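Local coordinates for protein photoreceptor-histidine kinase BphP (Stigmatella aurantiaca DW4/3-1, PDB 6BAF) that probably senses red and far-red light through a bound bilin chromophore and, as a photoreceptor histidine kinase, passes the signal on to control cell development, at residues A255-S260 against E285-C290; S131-A136 against Q140-A145; L80-R85 against L106-S111. All blocks are in the same frame, centred on the assembly; numbering follows the deposited sequence.

Contact 1: A255-S260 against E285-C290; sequences ASMSIS and EVRTAC. With BLR (3-[5-[(Z)-(4-ethenyl-3-methyl-5-oxidanylidene-pyrrol-2-ylidene)methyl]-2-[[5-[(Z)-(3-ethenyl-4-methyl-5-oxidanylidene-pyrrol-2-ylidene)methyl]-3-(3-hydroxy-3-oxopropyl)-4-methyl-1H-pyrrol-2-yl]methyl]-4-methyl-1H-pyrrol-3-yl]propanoic acid), chain B.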
loop_
_atom_site.group_PDB
_atom_site.type_symbol
_atom_site.label_atom_id
_atom_site.label_comp_id
_atom_site.label_asym_id
_atom_site.label_seq_id
_atom_site.Cartn_x
_atom_site.Cartn_y
_atom_site.Cartn_z
ATOM N N ALA A 255 -9.974 3.689 25.089
ATOM C CA ALA A 255 -9.384 2.848 24.063
ATOM C C ALA A 255 -8.101 3.513 23.607
ATOM O O ALA A 255 -7.939 4.736 23.723
ATOM C CB ALA A 255 -10.356 2.609 22.884
ATOM N N SER A 256 -7.186 2.706 23.075
ATOM C CA SER A 256 -5.842 3.189 22.775
ATOM C C SER A 256 -5.263 2.419 21.598
ATOM O O SER A 256 -5.609 1.259 21.387
ATOM C CB SER A 256 -4.921 2.975 23.976
ATOM O OG SER A 256 -3.745 3.707 23.799
ATOM N N MET A 257 -4.327 3.039 20.886
ATOM C CA MET A 257 -3.517 2.342 19.897
ATOM C C MET A 257 -2.201 3.084 19.812
ATOM O O MET A 257 -2.203 4.316 19.824
ATOM C CB MET A 257 -4.217 2.302 18.513
ATOM C CG MET A 257 -3.392 1.630 17.399
ATOM S SD MET A 257 -4.175 1.655 15.715
ATOM C CE MET A 257 -3.823 3.355 15.246
ATOM N N SER A 258 -1.071 2.370 19.766
ATOM C CA SER A 258 0.190 3.058 19.531
ATOM C C SER A 258 1.032 2.269 18.535
ATOM O O SER A 258 0.828 1.072 18.305
ATOM C CB SER A 258 0.985 3.342 20.832
ATOM O OG SER A 258 1.154 2.157 21.614
ATOM N N ILE A 259 1.963 2.989 17.923
ATOM C CA ILE A 259 2.837 2.491 16.879
ATOM C C ILE A 259 4.238 2.958 17.217
ATOM O O ILE A 259 4.446 4.139 17.518
ATOM C CB ILE A 259 2.379 2.994 15.489
ATOM C CG1 ILE A 259 1.013 2.386 15.185
ATOM C CG2 ILE A 259 3.354 2.568 14.382
ATOM C CD1 ILE A 259 0.186 3.241 14.244
ATOM N N SER A 260 5.205 2.044 17.158
ATOM C CA SER A 260 6.585 2.376 17.488
ATOM C C SER A 260 7.234 3.160 16.359
ATOM O O SER A 260 7.070 2.829 15.185
ATOM C CB SER A 260 7.400 1.104 17.733
ATOM O OG SER A 260 6.727 0.230 18.648
ATOM N N GLU A 285 -7.291 -3.391 7.818
ATOM C CA GLU A 285 -6.707 -2.554 6.768
ATOM C C GLU A 285 -6.315 -1.171 7.288
ATOM O O GLU A 285 -5.329 -0.593 6.821
ATOM C CB GLU A 285 -7.682 -2.382 5.584
ATOM C CG GLU A 285 -7.808 -3.576 4.617
ATOM C CD GLU A 285 -8.774 -3.292 3.425
ATOM O OE1 GLU A 285 -9.728 -4.102 3.201
ATOM O OE2 GLU A 285 -8.564 -2.253 2.713
ATOM N N VAL A 286 -7.075 -0.605 8.226
ATOM C CA VAL A 286 -6.683 0.696 8.783
ATOM C C VAL A 286 -5.457 0.545 9.678
ATOM O O VAL A 286 -4.471 1.289 9.533
ATOM C CB VAL A 286 -7.868 1.333 9.526
ATOM C CG1 VAL A 286 -7.500 2.681 10.148
ATOM C CG2 VAL A 286 -9.048 1.455 8.601
ATOM N N ARG A 287 -5.476 -0.437 10.598
ATOM C CA ARG A 287 -4.320 -0.618 11.479
ATOM C C ARG A 287 -3.053 -0.788 10.671
ATOM O O ARG A 287 -2.032 -0.150 10.944
ATOM C CB ARG A 287 -4.485 -1.839 12.393
ATOM C CG ARG A 287 -5.560 -1.726 13.400
ATOM C CD ARG A 287 -5.331 -2.711 14.561
ATOM N NE ARG A 287 -4.906 -4.067 14.190
ATOM C CZ ARG A 287 -5.733 -5.095 14.022
ATOM N NH1 ARG A 287 -7.042 -4.905 14.139
ATOM N NH2 ARG A 287 -5.248 -6.304 13.721
ATOM N N THR A 288 -3.112 -1.636 9.652
ATOM C CA THR A 288 -1.938 -1.913 8.829
ATOM C C THR A 288 -1.494 -0.686 8.025
ATOM O O THR A 288 -0.290 -0.471 7.817
ATOM C CB THR A 288 -2.277 -3.082 7.920
ATOM O OG1 THR A 288 -2.991 -4.035 8.721
ATOM C CG2 THR A 288 -1.052 -3.737 7.519
ATOM N N ALA A 289 -2.458 0.112 7.545
ATOM C CA ALA A 289 -2.121 1.367 6.876
ATOM C C ALA A 289 -1.396 2.287 7.844
ATOM O O ALA A 289 -0.352 2.880 7.520
ATOM C CB ALA A 289 -3.416 2.010 6.333
ATOM N N CYS A 290 -1.894 2.359 9.072
ATOM C CA CYS A 290 -1.243 3.230 10.049
ATOM C C CYS A 290 0.143 2.731 10.380
ATOM O O CYS A 290 1.093 3.524 10.453
ATOM C CB CYS A 290 -2.086 3.327 11.307
ATOM S SG CYS A 290 -3.566 4.303 11.037
HETATM C CHA BLR B . 2.319 1.018 28.262
HETATM N NA BLR B . 2.062 3.513 28.622
HETATM C C1A BLR B . 2.054 2.435 27.824
HETATM C C2A BLR B . 1.769 2.805 26.506
HETATM C C3A BLR B . 1.624 4.146 26.488
HETATM C C4A BLR B . 1.793 4.573 27.814
HETATM C CMA BLR B . 1.330 4.993 25.214
HETATM C CAA BLR B . 1.676 1.835 25.327
HETATM C CBA BLR B . 0.298 1.128 25.235
HETATM C CGA BLR B . -0.781 2.051 24.650
HETATM O O1A BLR B . -0.583 2.504 23.485
HETATM O O2A BLR B . -1.852 2.374 25.295
HETATM C CHB BLR B . 1.762 5.967 28.403
HETATM N NB BLR B . -0.187 6.967 27.160
HETATM C C1B BLR B . 1.110 6.994 27.939
HETATM C C2B BLR B . 1.473 8.422 28.106
HETATM C C3B BLR B . 0.526 9.257 27.487
HETATM C C4B BLR B . -0.543 8.425 26.868
HETATM C CMB BLR B . 2.714 8.958 28.827
HETATM O OB BLR B . -1.504 8.777 26.280
HETATM C CAB BLR B . 0.662 10.789 27.465
HETATM C CBB BLR B . -0.149 11.547 26.766
HETATM N NC BLR B . 2.464 2.982 33.419
HETATM C C1C BLR B . 2.503 4.004 34.541
HETATM C C2C BLR B . 3.115 3.295 35.706
HETATM C C3C BLR B . 3.463 1.957 35.383
HETATM C C4C BLR B . 3.071 1.699 33.962
HETATM C CMC BLR B . 3.342 3.979 37.037
HETATM O OC BLR B . 2.117 5.122 34.514
HETATM C CAC BLR B . 4.112 0.934 36.335
HETATM C CBC BLR B . 5.245 1.207 37.006
HETATM C CHD BLR B . 3.228 0.579 33.325
HETATM N ND BLR B . 2.702 1.384 30.797
HETATM C C1D BLR B . 2.997 0.383 31.848
HETATM C C2D BLR B . 3.046 -0.957 31.288
HETATM C C3D BLR B . 2.813 -0.823 29.855
HETATM C C4D BLR B . 2.610 0.628 29.500
HETATM C CMD BLR B . 3.325 -2.242 32.079
HETATM C CAD BLR B . 2.756 -1.961 28.858
HETATM C CBD BLR B . 1.298 -2.320 28.619
HETATM C CGD BLR B . 1.433 -3.549 27.740
HETATM O O1D BLR B . 1.988 -3.437 26.595
HETATM O O2D BLR B . 1.071 -4.672 28.208
#

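Contact 2: S131-A136 against Q140-A145; sequences SRLRDA and QELCEA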
loop_
_atom_site.group_PDB
_atom_site.type_symbol
_atom_site.label_atom_id
_atom_site.label_comp_id
_atom_site.label_asym_id
_atom_site.label_seq_id
_atom_site.Cartn_x
_atom_site.Cartn_y
_atom_site.Cartn_z
ATOM N N SER A 131 2.067 10.777 0.275
ATOM C CA SER A 131 2.374 12.059 -0.354
ATOM C C SER A 131 2.219 13.216 0.644
ATOM O O SER A 131 2.990 14.184 0.589
ATOM C CB SER A 131 1.535 12.230 -1.627
ATOM O OG SER A 131 0.186 12.450 -1.319
ATOM N N ARG A 132 1.311 13.106 1.620
ATOM C CA ARG A 132 1.293 14.105 2.694
ATOM C C ARG A 132 2.568 14.069 3.551
ATOM O O ARG A 132 3.099 15.123 3.937
ATOM C CB ARG A 132 0.052 13.924 3.547
ATOM C CG ARG A 132 -1.203 14.348 2.813
ATOM C CD ARG A 132 -2.433 14.175 3.664
ATOM N NE ARG A 132 -3.667 14.286 2.892
ATOM C CZ ARG A 132 -4.519 13.285 2.658
ATOM N NH1 ARG A 132 -4.285 12.076 3.148
ATOM N NH2 ARG A 132 -5.612 13.498 1.921
ATOM N N LEU A 133 3.103 12.880 3.840
ATOM C CA LEU A 133 4.335 12.833 4.614
ATOM C C LEU A 133 5.491 13.409 3.809
ATOM O O LEU A 133 6.395 14.039 4.368
ATOM C CB LEU A 133 4.651 11.392 5.051
ATOM C CG LEU A 133 4.039 10.898 6.390
ATOM C CD1 LEU A 133 2.537 11.181 6.492
ATOM C CD2 LEU A 133 4.348 9.379 6.591
ATOM N N ARG A 134 5.502 13.182 2.496
ATOM C CA ARG A 134 6.613 13.700 1.701
ATOM C C ARG A 134 6.550 15.215 1.567
ATOM O O ARG A 134 7.597 15.858 1.478
ATOM C CB ARG A 134 6.644 13.045 0.328
ATOM C CG ARG A 134 6.967 11.601 0.427
ATOM C CD ARG A 134 7.047 11.019 -0.923
ATOM N NE ARG A 134 8.207 11.585 -1.608
ATOM C CZ ARG A 134 8.292 11.686 -2.927
ATOM N NH1 ARG A 134 7.282 11.257 -3.687
ATOM N NH2 ARG A 134 9.388 12.180 -3.473
ATOM N N ASP A 135 5.352 15.800 1.647
ATOM C CA ASP A 135 5.214 17.258 1.634
ATOM C C ASP A 135 5.877 17.938 2.820
ATOM O O ASP A 135 6.152 19.139 2.733
ATOM C CB ASP A 135 3.734 17.679 1.621
ATOM C CG ASP A 135 3.061 17.453 0.254
ATOM O OD1 ASP A 135 3.807 17.242 -0.750
ATOM O OD2 ASP A 135 1.794 17.486 0.194
ATOM N N ALA A 136 6.111 17.229 3.933
ATOM C CA ALA A 136 6.711 17.860 5.105
ATOM C C ALA A 136 8.144 18.280 4.818
ATOM O O ALA A 136 8.937 17.504 4.277
ATOM C CB ALA A 136 6.706 16.911 6.311
ATOM N N GLN A 140 9.184 18.726 12.506
ATOM C CA GLN A 140 7.921 19.120 13.116
ATOM C C GLN A 140 6.757 19.015 12.134
ATOM O O GLN A 140 5.627 18.699 12.543
ATOM C CB GLN A 140 8.019 20.538 13.672
ATOM C CG GLN A 140 6.807 20.922 14.496
ATOM C CD GLN A 140 6.682 20.057 15.775
ATOM O OE1 GLN A 140 7.695 19.734 16.453
ATOM N NE2 GLN A 140 5.435 19.672 16.103
ATOM N N GLU A 141 6.992 19.279 10.842
ATOM C CA GLU A 141 5.897 19.135 9.881
ATOM C C GLU A 141 5.593 17.662 9.634
ATOM O O GLU A 141 4.421 17.282 9.510
ATOM C CB GLU A 141 6.229 19.850 8.563
ATOM C CG GLU A 141 6.375 21.370 8.698
ATOM C CD GLU A 141 6.299 22.120 7.364
ATOM O OE1 GLU A 141 6.519 21.503 6.296
ATOM O OE2 GLU A 141 5.981 23.334 7.393
ATOM N N LEU A 142 6.644 16.834 9.534
ATOM C CA LEU A 142 6.480 15.384 9.488
ATOM C C LEU A 142 5.568 14.900 10.616
ATOM O O LEU A 142 4.556 14.229 10.370
ATOM C CB LEU A 142 7.845 14.720 9.599
ATOM C CG LEU A 142 8.184 13.479 8.789
ATOM C CD1 LEU A 142 9.064 12.579 9.572
ATOM C CD2 LEU A 142 6.967 12.758 8.238
ATOM N N CYS A 143 5.889 15.283 11.869
ATOM C CA CYS A 143 5.084 14.856 13.015
ATOM C C CYS A 143 3.641 15.307 12.867
ATOM O O CYS A 143 2.706 14.520 13.069
ATOM C CB CYS A 143 5.695 15.387 14.335
ATOM S SG CYS A 143 7.380 14.789 14.637
ATOM N N GLU A 144 3.425 16.559 12.485
ATOM C CA GLU A 144 2.035 17.009 12.378
ATOM C C GLU A 144 1.302 16.311 11.231
ATOM O O GLU A 144 0.102 16.016 11.345
ATOM C CB GLU A 144 1.974 18.539 12.209
ATOM C CG GLU A 144 1.081 19.261 13.296
ATOM C CD GLU A 144 -0.449 19.150 13.050
ATOM O OE1 GLU A 144 -0.845 18.969 11.857
ATOM O OE2 GLU A 144 -1.250 19.229 14.046
ATOM N N ALA A 145 2.004 16.014 10.138
ATOM C CA ALA A 145 1.367 15.297 9.033
ATOM C C ALA A 145 0.915 13.903 9.478
ATOM O O ALA A 145 -0.222 13.488 9.200
ATOM C CB ALA A 145 2.334 15.228 7.842
#

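Contact 3: L80-R85 against L106-S111; sequences LKVVWR and LELEPS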
loop_
_atom_site.group_PDB
_atom_site.type_symbol
_atom_site.label_atom_id
_atom_site.label_comp_id
_atom_site.label_asym_id
_atom_site.label_seq_id
_atom_site.Cartn_x
_atom_site.Cartn_y
_atom_site.Cartn_z
ATOM N N LEU A 80 -4.487 -14.096 6.555
ATOM C CA LEU A 80 -4.984 -15.332 5.983
ATOM C C LEU A 80 -6.494 -15.256 5.955
ATOM O O LEU A 80 -7.110 -14.745 6.882
ATOM C CB LEU A 80 -4.525 -16.533 6.813
ATOM C CG LEU A 80 -3.031 -16.501 7.127
ATOM C CD1 LEU A 80 -2.687 -17.624 8.118
ATOM C CD2 LEU A 80 -2.184 -16.592 5.844
ATOM N N LYS A 81 -7.096 -15.754 4.886
ATOM C CA LYS A 81 -8.543 -15.868 4.867
ATOM C C LYS A 81 -8.922 -17.148 5.602
ATOM O O LYS A 81 -8.498 -18.242 5.220
ATOM C CB LYS A 81 -9.068 -15.882 3.434
ATOM C CG LYS A 81 -10.579 -16.076 3.396
ATOM C CD LYS A 81 -11.179 -15.936 1.983
ATOM C CE LYS A 81 -10.342 -16.684 0.936
ATOM N NZ LYS A 81 -10.746 -18.115 0.829
ATOM N N VAL A 82 -9.682 -17.017 6.676
ATOM C CA VAL A 82 -10.101 -18.157 7.464
ATOM C C VAL A 82 -11.613 -18.159 7.452
ATOM O O VAL A 82 -12.235 -17.179 7.878
ATOM C CB VAL A 82 -9.563 -18.093 8.905
ATOM C CG1 VAL A 82 -10.200 -19.201 9.739
ATOM C CG2 VAL A 82 -8.014 -18.160 8.912
ATOM N N VAL A 83 -12.206 -19.245 6.971
ATOM C CA VAL A 83 -13.655 -19.398 6.960
ATOM C C VAL A 83 -13.990 -20.568 7.877
ATOM O O VAL A 83 -13.671 -21.720 7.567
ATOM C CB VAL A 83 -14.194 -19.618 5.541
ATOM C CG1 VAL A 83 -15.707 -19.812 5.563
ATOM C CG2 VAL A 83 -13.766 -18.432 4.628
ATOM N N TRP A 84 -14.619 -20.276 9.002
ATOM C CA TRP A 84 -14.927 -21.286 10.011
ATOM C C TRP A 84 -16.317 -21.868 9.804
ATOM O O TRP A 84 -17.317 -21.208 10.107
ATOM C CB TRP A 84 -14.827 -20.684 11.406
ATOM C CG TRP A 84 -13.591 -21.099 12.009
ATOM C CD1 TRP A 84 -12.341 -20.640 11.698
ATOM C CD2 TRP A 84 -13.410 -22.039 13.035
ATOM N NE1 TRP A 84 -11.387 -21.257 12.463
ATOM C CE2 TRP A 84 -12.008 -22.108 13.303
ATOM C CE3 TRP A 84 -14.273 -22.811 13.769
ATOM C CZ2 TRP A 84 -11.461 -22.923 14.263
ATOM C CZ3 TRP A 84 -13.722 -23.617 14.718
ATOM C CH2 TRP A 84 -12.323 -23.666 14.958
ATOM N N ARG A 85 -16.376 -23.124 9.363
ATOM C CA ARG A 85 -17.636 -23.854 9.218
ATOM C C ARG A 85 -17.920 -24.601 10.513
ATOM O O ARG A 85 -17.273 -25.606 10.814
ATOM C CB ARG A 85 -17.571 -24.829 8.042
ATOM C CG ARG A 85 -18.927 -25.458 7.666
ATOM C CD ARG A 85 -18.927 -25.878 6.223
ATOM N NE ARG A 85 -19.296 -24.731 5.398
ATOM C CZ ARG A 85 -19.407 -24.747 4.068
ATOM N NH1 ARG A 85 -19.140 -25.861 3.380
ATOM N NH2 ARG A 85 -19.747 -23.629 3.422
ATOM N N LEU A 106 -2.021 -18.527 15.799
ATOM C CA LEU A 106 -2.970 -18.024 14.814
ATOM C C LEU A 106 -4.008 -17.199 15.562
ATOM O O LEU A 106 -4.685 -17.710 16.469
ATOM C CB LEU A 106 -3.610 -19.179 14.037
ATOM C CG LEU A 106 -4.816 -18.855 13.160
ATOM C CD1 LEU A 106 -4.414 -17.897 12.016
ATOM C CD2 LEU A 106 -5.435 -20.158 12.612
ATOM N N GLU A 107 -4.079 -15.905 15.246
ATOM C CA GLU A 107 -5.074 -15.015 15.830
ATOM C C GLU A 107 -6.167 -14.731 14.819
ATOM O O GLU A 107 -5.885 -14.509 13.632
ATOM C CB GLU A 107 -4.414 -13.722 16.308
ATOM C CG GLU A 107 -3.502 -14.106 17.451
ATOM C CD GLU A 107 -2.743 -12.967 18.030
ATOM O OE1 GLU A 107 -1.841 -12.407 17.323
ATOM O OE2 GLU A 107 -3.050 -12.635 19.207
ATOM N N LEU A 108 -7.417 -14.791 15.281
ATOM C CA LEU A 108 -8.594 -14.693 14.422
ATOM C C LEU A 108 -9.418 -13.499 14.872
ATOM O O LEU A 108 -9.805 -13.418 16.044
ATOM C CB LEU A 108 -9.451 -15.951 14.482
ATOM C CG LEU A 108 -8.773 -17.255 14.075
ATOM C CD1 LEU A 108 -9.730 -18.433 14.251
ATOM C CD2 LEU A 108 -8.232 -17.203 12.657
ATOM N N GLU A 109 -9.660 -12.564 13.947
ATOM C CA GLU A 109 -10.522 -11.410 14.175
ATOM C C GLU A 109 -11.638 -11.391 13.137
ATOM O O GLU A 109 -11.392 -11.669 11.951
ATOM C CB GLU A 109 -9.727 -10.118 14.114
ATOM C CG GLU A 109 -8.877 -9.854 15.384
ATOM C CD GLU A 109 -7.894 -8.651 15.217
ATOM O OE1 GLU A 109 -7.528 -8.016 16.236
ATOM O OE2 GLU A 109 -7.472 -8.349 14.059
ATOM N N PRO A 110 -12.878 -11.159 13.555
ATOM C CA PRO A 110 -13.992 -11.200 12.594
ATOM C C PRO A 110 -13.704 -10.293 11.402
ATOM O O PRO A 110 -13.159 -9.186 11.550
ATOM C CB PRO A 110 -15.185 -10.709 13.414
ATOM C CG PRO A 110 -14.831 -11.021 14.836
ATOM C CD PRO A 110 -13.324 -10.958 14.944
ATOM N N SER A 111 -13.979 -10.809 10.203
ATOM C CA SER A 111 -13.739 -10.043 8.990
ATOM C C SER A 111 -14.655 -8.825 8.955
ATOM O O SER A 111 -15.799 -8.867 9.421
ATOM C CB SER A 111 -13.959 -10.914 7.749
ATOM O OG SER A 111 -12.744 -11.527 7.322
#

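Contact 1: A255-S260 against E285-C290
Strand 255-260 runs over helix 285-290 with its axis 10.2 Å away at closest approach, the two chain directions diverging by 36°, and the Ile-259 and Cys-290 CA atoms are 8.0 Å apart. The gap is bridged by side chains alone. From the strand, Met-257 and Ile-259 both direct their CB atoms at the helix, and Cys-290 answers from the other side. The tightest meeting is that of Ile-259 CD1 with Cys-290 CB, 3.7 Å, where the end of the longer isoleucine branch presses on the root of the cysteine. Met-257 reaches toward the helix with its first two torsions fully extended; its third, 78°, then turns the methyl aside, so that CE rests 4.3 Å from Cys-290 CB while SD lies 4.3 Å from Arg-287 CG, alongside the aliphatic part of the arginine. A flexible thioether suits this place, since it can fit between unlike neighbours; Leu-207 and Ile-209 also pack on Met-257, and Thr-154 touches both Met-257 and Cys-290.

The opposite face of the strand is polar and serves the bilin. Ser-256 OG is hydrogen-bonded to O2A of BLR (2.8 Å) and also to Cys-273 O, while Ser-258 OG donates to O1A of BLR at 2.6 Å, so that two serines grip the two oxygens of one propionate and limit its rotation. For Ser-258 the grip depends on OG sitting between backbone N and carbonyl carbon (chi1 52°). Arg-208 NH2 also bonds to that hydroxyl, and its charge would probably polarise Ser-258 OG into a stronger donor. A single strand thus separates two chemistries: small hydroxyls that hold a carboxylate on one face, and apolar chains that seat the sheet on its helix on the other.

Contact 2: S131-A136 against Q140-A145
Helices 120-135 and 139-154 form a helical hairpin joined by a very short connection, and this contact is its closed end. The local axes are nearly antiparallel, 157° between chain directions and 8.6 Å apart at closest approach, a spacing that small residues make possible. Ala-136, just past the first helix, is central: its CB lies only 3.2 Å from Leu-142 N and 3.7 Å from Glu-141 CB, a methyl small enough to lie against the backbone of the second helix. Ala-145 plays the reciprocal part one turn further on, its CB 4.0 Å from Arg-132 O and 4.3 Å from Leu-133 CD1.

Between the two alanines, on the buried side, the leucines cross obliquely, with one methyl of Leu-142, CD2, set 3.9 Å from Leu-133 CG. Leu-142 has an unusual first torsion, chi1 -141°, away from a staggered value, and this is the conformation that brings CD2 to Leu-133. Glu-141 lies at the margin. With CG beside the backbone N (chi1 -64°) and the chain extended beyond it, its carboxylate passes Ala-136, OE1 coming 3.8 Å from Ala-136 CA, and accepts a hydrogen bond from Arg-137 N, which links the second helix to the connection. Arg-132 suits the exposed flank, where its guanidinium meets Glu-149 further along the second helix.

On the buried side of the hairpin, helix 284-300 covers the leucines, Val-296 against Leu-133 and Met-297 against Leu-142. Cys-143 faces strand 170-177 from the other side of its helix, and Arg-134, pointing away from the hairpin, forms a salt bridge with Glu-295 of the second subunit.

Contact 3: L80-R85 against L106-S111
Glu-109 OE2 forms a salt bridge with Arg-287 NH2, on the face of its strand opposite to that from which Leu-106 and Leu-108 reach Leu-80, Val-82 and Trp-84. The contact on this second face is made by apolar groups and an indole. Strands 80-85 and 106-110 are not sheet neighbours: strand 90-100 runs between them, the local axes stay 9.0 Å apart, and their directions differ by 72°. The side chains rise from one face of the sheet and meet over strand 90-100.

Leu-108 does most of this. Its CG lies anti to the carbonyl carbon (chi1 -59°), which brings its two methyls to Val-82 and Trp-84. CD2 enters the fork of Val-82 almost symmetrically, 3.9 Å from Val-82 CG2 and 4.0 Å from Val-82 CG1, the two side chains at roughly right angles. The other methyl, CD1, meets the indole obliquely, 3.7 Å from Trp-84 NE1. That nitrogen is buried against a methyl and finds no polar partner in the model. Val-82 CG1 lies at the edge of the same indole, in its plane, and the ring of Phe-56 packs against it. Toward the start of both segments, Leu-80 CD1 and Leu-106 CD1 touch methyl to methyl at 4.3 Å.

Bulky apolar residues suit this buried face. The sheet order 30-34, 19-23, 103-110, 90-100, 80-85 is the 2-1-5-4-3 arrangement of the PAS fold, whose antiparallel sheet carries this hydrophobic layer.

Along the chain contact 3 comes first, then contact 2, then contact 1. Contact 3 belongs to the PAS sheet, while contact 1 joins the six-stranded GAF sheet to helix 284-300. Their centres are about 20 Å apart, yet the Glu-109 to Arg-287 salt bridge ties them directly, joining the two domains. Contact 2 lies about 18 Å from contact 1 and 35 Å from contact 3, centre to centre. It shares its helical layer with contact 1, for helix 284-300 packs on the hairpin, and helix 120-135 follows strand 103-110 in the chain. Helices 120-135 and 284-300 thus lie beside the sheet that holds the bilin and also contact the second subunit.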